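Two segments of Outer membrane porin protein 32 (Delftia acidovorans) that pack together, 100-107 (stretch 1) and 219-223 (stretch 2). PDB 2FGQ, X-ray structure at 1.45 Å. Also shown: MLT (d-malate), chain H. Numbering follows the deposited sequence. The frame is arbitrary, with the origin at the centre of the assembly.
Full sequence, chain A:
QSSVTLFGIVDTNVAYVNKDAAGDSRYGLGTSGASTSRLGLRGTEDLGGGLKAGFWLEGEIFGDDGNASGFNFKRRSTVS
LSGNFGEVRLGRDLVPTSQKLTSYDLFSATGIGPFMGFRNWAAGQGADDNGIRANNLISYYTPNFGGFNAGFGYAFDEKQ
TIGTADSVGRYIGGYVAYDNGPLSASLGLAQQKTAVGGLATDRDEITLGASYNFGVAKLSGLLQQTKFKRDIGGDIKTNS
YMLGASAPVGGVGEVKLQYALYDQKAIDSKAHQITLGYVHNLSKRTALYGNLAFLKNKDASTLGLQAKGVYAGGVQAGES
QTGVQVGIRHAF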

# COMPACT_ATOMS: atom_id res chain seq x y z
N LYS A 100 -13.62 13.07 -19.81
CA LYS A 100 -14.85 13.56 -20.40
C LYS A 100 -15.48 12.55 -21.34
O LYS A 100 -16.70 12.37 -21.33
N LEU A 101 -14.69 11.90 -22.18
CA LEU A 101 -15.28 11.09 -23.24
C LEU A 101 -15.74 9.70 -22.73
O LEU A 101 -16.66 9.12 -23.29
N THR A 102 -15.13 9.17 -21.67
CA THR A 102 -15.62 7.90 -21.14
C THR A 102 -17.02 8.04 -20.53
O THR A 102 -17.69 7.06 -20.33
N SER A 103 -17.46 9.27 -20.26
CA SER A 103 -18.82 9.49 -19.74
C SER A 103 -19.94 9.02 -20.72
O SER A 103 -21.07 8.78 -20.28
N TYR A 104 -19.62 8.83 -21.99
CA TYR A 104 -20.58 8.37 -23.00
C TYR A 104 -20.74 6.84 -23.06
O TYR A 104 -21.62 6.32 -23.72
N ASP A 105 -19.87 6.12 -22.36
CA ASP A 105 -19.95 4.69 -22.25
C ASP A 105 -20.95 4.33 -21.16
O ASP A 105 -20.77 4.69 -20.00
N LEU A 106 -22.00 3.60 -21.51
CA LEU A 106 -23.03 3.27 -20.54
C LEU A 106 -22.61 2.29 -19.47
O LEU A 106 -23.29 2.17 -18.44
N PHE A 107 -21.48 1.62 -19.72
CA PHE A 107 -20.91 0.64 -18.79
C PHE A 107 -19.70 1.22 -18.09
O PHE A 107 -19.01 0.50 -17.37
N LEU A 219 -29.79 7.78 -24.92
CA LEU A 219 -29.06 7.30 -26.08
C LEU A 219 -27.67 7.94 -26.04
O LEU A 219 -27.54 9.13 -25.77
N SER A 220 -26.65 7.15 -26.36
CA SER A 220 -25.28 7.63 -26.26
C SER A 220 -24.43 7.00 -27.36
O SER A 220 -24.62 5.86 -27.69
N GLY A 221 -23.53 7.77 -27.95
CA GLY A 221 -22.64 7.31 -29.00
C GLY A 221 -21.23 7.90 -28.88
O GLY A 221 -21.01 8.98 -28.30
N LEU A 222 -20.25 7.18 -29.43
CA LEU A 222 -18.84 7.57 -29.34
C LEU A 222 -18.20 7.09 -30.66
O LEU A 222 -18.48 5.97 -31.11
N LEU A 223 -17.36 7.93 -31.25
CA LEU A 223 -16.47 7.56 -32.36
C LEU A 223 -15.06 7.95 -31.96
O LEU A 223 -14.85 9.01 -31.39

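This is a small, mostly apolar contact, about 285 Å² summed over both sides, in which two inward residues of a strand, Ser 220 and Leu 222, meet a turn of chain that runs from a helix through a 3-10 segment into a loop, with one direct hydrogen bond between buried residues.

The strand sets the first rule by its alternation. Ser 220 and Leu 222 point their CA-to-CB bonds toward the other stretch, while Leu 219 points away and lies on the surface. Gly 221, between the two inward residues, has no side chain to point; its carbonyl O lies 4.0 Å from Tyr 104 CB.

Leu 222 supplies the largest covered area. Its chi1 of -98° falls between wells, with chi2 in t, and its CD2 comes within 3.8 Å of Leu 101 CD1 and 3.5 Å of the Leu 101 backbone O. Leu 101 is m at both chi angles, and its CA-to-CB bond runs sideways to the strand.

Tyr 104 stands at the centre, with Tyr 104 CA 5.8 Å from Ser 220 CA. Its CA-to-CB bond points toward the strand, but with chi1 in m (-61°) the end of the side chain leads away, and its OH is hydrogen-bonded elsewhere in the structure. Tyr 104 CB makes the closest side-chain approaches, 3.5 Å to Ser 220 OG and 3.6 Å to Leu 222 CG, while Ser 220 OG lies near the plane of the ring at its edge.

The polar pin is Ser 220, chi1 t, whose OG donates to Tyr 104 O at 2.7 Å. The small side chain sits where the two backbones are closest and gives a carbonyl in the turn a partner. The same Ser 220 OG accepts from water 1 at 3.2 Å, and that water also donates to Ser 103 O at 3.1 Å, so it bridges the stretches beside the direct bond. Leu 106 adds an apolar flank: its CA-to-CB bond runs sideways, but its end comes nearer, placing CD1 3.7 Å from Ser 220 CB, with both chi angles off the wells.

The turn also braces itself. Ser 103 OG, from a p rotamer, donates to Lys 100 O at 2.7 Å, and Asp 105, chi1 t and pointing away from the strand, accepts at OD1 from Phe 107 N at 3.2 Å. Thr 102, chi1 p, likewise points away, and its OG1 lies 2.9 Å from O5 of the bound d-malate.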

# COMPACT_ATOMS: atom_id res chain seq x y z
CB LYS A 100 -14.56 14.86 -21.14
CG LYS A 100 -15.84 15.61 -21.56
CD LYS A 100 -16.60 16.16 -20.37
CE LYS A 100 -17.62 17.22 -20.76
NZ LYS A 100 -18.69 16.66 -21.55
CB LEU A 101 -14.33 10.93 -24.42
CG LEU A 101 -14.30 12.13 -25.38
CD1 LEU A 101 -15.60 12.17 -26.17
CD2 LEU A 101 -14.02 13.44 -24.73
CB THR A 102 -14.68 7.23 -20.10
OG1 THR A 102 -14.39 8.12 -19.02
CG2 THR A 102 -13.37 6.87 -20.71
CB SER A 103 -19.02 10.96 -19.36
OG SER A 103 -19.24 11.75 -20.55
CB TYR A 104 -20.20 8.92 -24.39
CG TYR A 104 -20.22 10.41 -24.39
CD1 TYR A 104 -21.43 11.08 -24.43
CD2 TYR A 104 -19.05 11.15 -24.28
CE1 TYR A 104 -21.47 12.43 -24.35
CE2 TYR A 104 -19.08 12.51 -24.24
CZ TYR A 104 -20.30 13.17 -24.26
OH TYR A 104 -20.34 14.55 -24.21
CB ASP A 105 -18.56 4.20 -21.84
CG ASP A 105 -18.40 2.71 -21.85
OD1 ASP A 105 -19.32 1.92 -22.07
OD2 ASP A 105 -17.24 2.26 -21.63
CB LEU A 106 -24.24 2.74 -21.29
CG LEU A 106 -25.32 3.72 -21.73
CD1 LEU A 106 -24.92 5.14 -21.80
CD2 LEU A 106 -25.92 3.20 -23.00
CB PHE A 107 -20.55 -0.63 -19.56
CG PHE A 107 -21.74 -1.42 -19.94
CD1 PHE A 107 -22.31 -2.29 -19.03
CD2 PHE A 107 -22.32 -1.26 -21.16
CE1 PHE A 107 -23.42 -3.01 -19.38
CE2 PHE A 107 -23.47 -1.97 -21.51
CZ PHE A 107 -24.01 -2.83 -20.62
CB LEU A 219 -29.79 7.73 -27.35
CG LEU A 219 -29.24 7.25 -28.68
CD1 LEU A 219 -29.36 5.71 -28.86
CD2 LEU A 219 -29.97 8.03 -29.78
CB SER A 220 -24.73 7.24 -24.89
OG SER A 220 -23.52 7.94 -24.63
CB LEU A 222 -18.14 6.85 -28.18
CG LEU A 222 -17.89 7.43 -26.76
CD1 LEU A 222 -17.34 6.37 -25.82
CD2 LEU A 222 -16.93 8.61 -26.75
CB LEU A 223 -16.82 8.38 -33.60
CG LEU A 223 -18.26 8.35 -34.04
CD1 LEU A 223 -18.47 9.46 -35.03
CD2 LEU A 223 -18.54 6.98 -34.65
C1 MLT H . -12.03 4.54 -14.01
O1 MLT H . -12.76 3.51 -13.55
O2 MLT H . -12.23 5.75 -13.59
C2 MLT H . -11.01 4.41 -15.07
O3 MLT H . -10.29 3.21 -14.92
C3 MLT H . -11.69 4.57 -16.42
C4 MLT H . -12.58 5.79 -16.30
O4 MLT H . -13.25 6.10 -15.21
O5 MLT H . -12.73 6.60 -17.27
O HOH W 1 -23.86 8.35 -21.52